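Local coordinates for protein fructuronate-tagaturonate epimerase UxaE from Cohnella laeviribosi in complex with 1 glycerol (Cohnella laeviribosi, PDB 6IL9) that probably interconverts fructuronate and tagaturonate as a zinc-containing epimerase built on a TIM barrel, at residues G385-M390 and R415-V420. Residues are numbered along the deposited sequence; the frame is centred on the assembly and turned at random.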
ATOM      1  N   GLY A 385      10.918 -26.253  -8.625  1.00 22.07           N
ATOM      2  CA  GLY A 385      11.150 -26.131 -10.053  1.00 24.09           C
ATOM      3  C   GLY A 385      10.641 -24.819 -10.616  1.00 24.93           C
ATOM      4  O   GLY A 385      11.285 -24.208 -11.477  1.00 21.74           O
ATOM      5  N   LEU A 386       9.473 -24.371 -10.141  1.00 22.12           N
ATOM      6  CA  LEU A 386       8.945 -23.083 -10.578  1.00 19.69           C
ATOM      7  C   LEU A 386       9.780 -21.939 -10.019  1.00 19.29           C
ATOM      8  O   LEU A 386      10.076 -20.977 -10.735  1.00 20.02           O
ATOM      9  CB  LEU A 386       7.478 -22.932 -10.153  1.00 18.72           C
ATOM     10  CG  LEU A 386       6.816 -21.594 -10.494  1.00 19.26           C
ATOM     11  CD1 LEU A 386       6.841 -21.332 -11.997  1.00 20.89           C
ATOM     12  CD2 LEU A 386       5.375 -21.535  -9.960  1.00 17.04           C
ATOM     13  N   TYR A 387      10.178 -22.034  -8.748  1.00 18.13           N
ATOM     14  CA  TYR A 387      11.011 -20.982  -8.171  1.00 17.81           C
ATOM     15  C   TYR A 387      12.291 -20.789  -8.989  1.00 21.23           C
ATOM     16  O   TYR A 387      12.671 -19.653  -9.311  1.00 19.38           O
ATOM     17  CB  TYR A 387      11.357 -21.271  -6.702  1.00 19.48           C
ATOM     18  CG  TYR A 387      12.237 -20.151  -6.210  1.00 18.80           C
ATOM     19  CD1 TYR A 387      11.674 -18.967  -5.736  1.00 19.73           C
ATOM     20  CD2 TYR A 387      13.626 -20.225  -6.319  1.00 19.88           C
ATOM     21  CE1 TYR A 387      12.472 -17.905  -5.348  1.00 18.64           C
ATOM     22  CE2 TYR A 387      14.431 -19.160  -5.946  1.00 19.30           C
ATOM     23  CZ  TYR A 387      13.844 -18.005  -5.456  1.00 18.60           C
ATOM     24  OH  TYR A 387      14.654 -16.957  -5.091  1.00 19.57           O
ATOM     25  N   ARG A 388      12.979 -21.885  -9.314  1.00 20.39           N
ATOM     26  CA  ARG A 388      14.229 -21.778 -10.076  1.00 21.72           C
ATOM     27  C   ARG A 388      14.008 -21.070 -11.405  1.00 20.94           C
ATOM     28  O   ARG A 388      14.802 -20.203 -11.798  1.00 22.01           O
ATOM     29  CB  ARG A 388      14.833 -23.161 -10.325  1.00 21.39           C
ATOM     30  CG  ARG A 388      15.291 -23.886  -9.088  1.00 20.94           C
ATOM     31  CD  ARG A 388      15.980 -25.225  -9.439  1.00 27.36           C
ATOM     32  NE  ARG A 388      16.357 -25.922  -8.217  1.00 24.19           N
ATOM     33  CZ  ARG A 388      17.507 -25.745  -7.574  1.00 23.85           C
ATOM     34  NH1 ARG A 388      18.428 -24.908  -8.045  1.00 26.46           N
ATOM     35  NH2 ARG A 388      17.729 -26.403  -6.453  1.00 25.13           N
ATOM     36  N   ARG A 389      12.937 -21.424 -12.115  1.00 20.81           N
ATOM     37  CA  ARG A 389      12.662 -20.767 -13.387  1.00 18.78           C
ATOM     38  C   ARG A 389      12.382 -19.280 -13.200  1.00 21.89           C
ATOM     39  O   ARG A 389      12.845 -18.451 -13.996  1.00 21.23           O
ATOM     40  CB  ARG A 389      11.494 -21.464 -14.081  1.00 22.25           C
ATOM     41  CG  ARG A 389      11.845 -22.874 -14.556  1.00 25.99           C
ATOM     42  CD  ARG A 389      10.644 -23.557 -15.168  1.00 28.14           C
ATOM     43  NE  ARG A 389      10.023 -22.699 -16.166  1.00 29.85           N
ATOM     44  CZ  ARG A 389       8.739 -22.355 -16.169  1.00 27.51           C
ATOM     45  NH1 ARG A 389       7.925 -22.810 -15.223  1.00 29.32           N
ATOM     46  NH2 ARG A 389       8.273 -21.563 -17.122  1.00 27.18           N
ATOM     47  N   MET A 390      11.618 -18.923 -12.160  1.00 22.19           N
ATOM     48  CA  MET A 390      11.308 -17.513 -11.904  1.00 17.93           C
ATOM     49  C   MET A 390      12.554 -16.738 -11.478  1.00 18.83           C
ATOM     50  O   MET A 390      12.770 -15.605 -11.921  1.00 19.11           O
ATOM     51  CB  MET A 390      10.210 -17.400 -10.835  1.00 19.35           C
ATOM     52  CG  MET A 390       8.847 -17.973 -11.262  1.00 18.98           C
ATOM     53  SD  MET A 390       7.490 -17.837 -10.032  1.00 15.04           S
ATOM     54  CE  MET A 390       7.246 -16.060  -9.980  1.00 22.93           C
ATOM     55  N   ARG A 415      23.904 -16.466  -4.444  1.00 19.78           N
ATOM     56  CA  ARG A 415      24.464 -17.752  -4.848  1.00 21.15           C
ATOM     57  C   ARG A 415      23.848 -18.198  -6.173  1.00 22.32           C
ATOM     58  O   ARG A 415      22.636 -18.036  -6.382  1.00 21.04           O
ATOM     59  CB  ARG A 415      24.208 -18.825  -3.782  1.00 21.46           C
ATOM     60  CG  ARG A 415      25.064 -18.739  -2.527  1.00 27.02           C
ATOM     61  CD  ARG A 415      24.483 -19.616  -1.407  1.00 27.41           C
ATOM     62  NE  ARG A 415      23.178 -19.117  -0.989  1.00 25.50           N
ATOM     63  CZ  ARG A 415      22.282 -19.785  -0.267  1.00 33.14           C
ATOM     64  NH1 ARG A 415      22.531 -21.019   0.164  1.00 29.74           N
ATOM     65  NH2 ARG A 415      21.129 -19.200   0.035  1.00 25.82           N
ATOM     66  N   PRO A 416      24.644 -18.756  -7.089  1.00 23.78           N
ATOM     67  CA  PRO A 416      24.067 -19.313  -8.317  1.00 25.95           C
ATOM     68  C   PRO A 416      23.102 -20.437  -7.985  1.00 19.69           C
ATOM     69  O   PRO A 416      23.325 -21.210  -7.048  1.00 23.36           O
ATOM     70  CB  PRO A 416      25.290 -19.831  -9.086  1.00 27.24           C
ATOM     71  CG  PRO A 416      26.462 -19.062  -8.499  1.00 28.33           C
ATOM     72  CD  PRO A 416      26.118 -18.830  -7.067  1.00 24.21           C
ATOM     73  N   LEU A 417      22.019 -20.511  -8.765  1.00 25.12           N
ATOM     74  CA  LEU A 417      20.986 -21.515  -8.523  1.00 23.27           C
ATOM     75  C   LEU A 417      21.571 -22.923  -8.550  1.00 25.74           C
ATOM     76  O   LEU A 417      21.170 -23.788  -7.763  1.00 27.60           O
ATOM     77  CB  LEU A 417      19.872 -21.370  -9.563  1.00 22.95           C
ATOM     78  CG  LEU A 417      18.813 -20.284  -9.347  1.00 24.36           C
ATOM     79  CD1 LEU A 417      17.892 -20.172 -10.561  1.00 24.15           C
ATOM     80  CD2 LEU A 417      18.004 -20.563  -8.080  1.00 22.72           C
ATOM     81  N   ALA A 418      22.551 -23.158  -9.425  1.00 28.52           N
ATOM     82  CA  ALA A 418      23.197 -24.463  -9.509  1.00 30.69           C
ATOM     83  C   ALA A 418      23.971 -24.832  -8.249  1.00 30.47           C
ATOM     84  O   ALA A 418      24.344 -26.002  -8.096  1.00 33.43           O
ATOM     85  CB  ALA A 418      24.125 -24.498 -10.725  1.00 31.48           C
ATOM     86  N   ASP A 419      24.206 -23.882  -7.342  1.00 29.75           N
ATOM     87  CA  ASP A 419      24.930 -24.133  -6.103  1.00 28.05           C
ATOM     88  C   ASP A 419      24.021 -24.316  -4.894  1.00 28.82           C
ATOM     89  O   ASP A 419      24.526 -24.488  -3.783  1.00 28.01           O
ATOM     90  CB  ASP A 419      25.909 -22.986  -5.822  1.00 31.36           C
ATOM     91  CG  ASP A 419      27.066 -22.946  -6.809  1.00 36.40           C
ATOM     92  OD1 ASP A 419      27.350 -23.978  -7.458  1.00 38.15           O
ATOM     93  OD2 ASP A 419      27.692 -21.870  -6.936  1.00 36.60           O
ATOM     94  N   VAL A 420      22.703 -24.270  -5.069  1.00 24.66           N
ATOM     95  CA  VAL A 420      21.774 -24.354  -3.951  1.00 25.78           C
ATOM     96  C   VAL A 420      20.801 -25.496  -4.215  1.00 26.62           C
ATOM     97  O   VAL A 420      20.344 -25.682  -5.346  1.00 24.91           O
ATOM     98  CB  VAL A 420      21.028 -23.018  -3.727  1.00 25.67           C
ATOM     99  CG1 VAL A 420      22.031 -21.903  -3.510  1.00 22.47           C
ATOM    100  CG2 VAL A 420      20.179 -22.682  -4.914  1.00 28.66           C
TER
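The guanidinium of R388 meets the loop edge-on, with the carbonyl oxygens of L417 and V420 both lying close to its plane. The ring of Y387 is likewise approached at its rim, where L417 CD2 stands 4.4 Å from CE2. NH2 of R388 gives V420 O the straighter bond, 2.9 Å at 165°, while NH1 reaches L417 O at 3.0 Å with a more bent angle of 140° and sends only a weak second bond to V420 O. NH1 comes to L417 O from above the carbonyl plane, and V420 N, just after the 3-10 turn 417-419 and 3.1 Å from that oxygen, reaches it from the opposite face. This turn belongs to the loop between helix 384-402 and helix 432-440, at the periphery of the TIM-barrel protein, about 29 Å from contact centre to chain centre, and the arginine ties it back to the first turns of helix 384-402. Arginine suits the place because its chain, extended from CG to NE, spans the gap and its planar head offers several N-H groups; its NH2 nitrogen, besides bonding V420 O, also forms the salt bridge to D422. Replacing this arginine by an alanine is likely to leave D422 without its cationic mate, V420 O without its guanidinium donors and L417 O with just the bond from V420 N. Leucine fits at 417 because CB points toward the helix, and with CG beside the backbone N (chi1 -81°) CD1 lies 3.3 Å from R388 O; its side chain also touches H391, to which the Y387 hydroxyl is hydrogen-bonded.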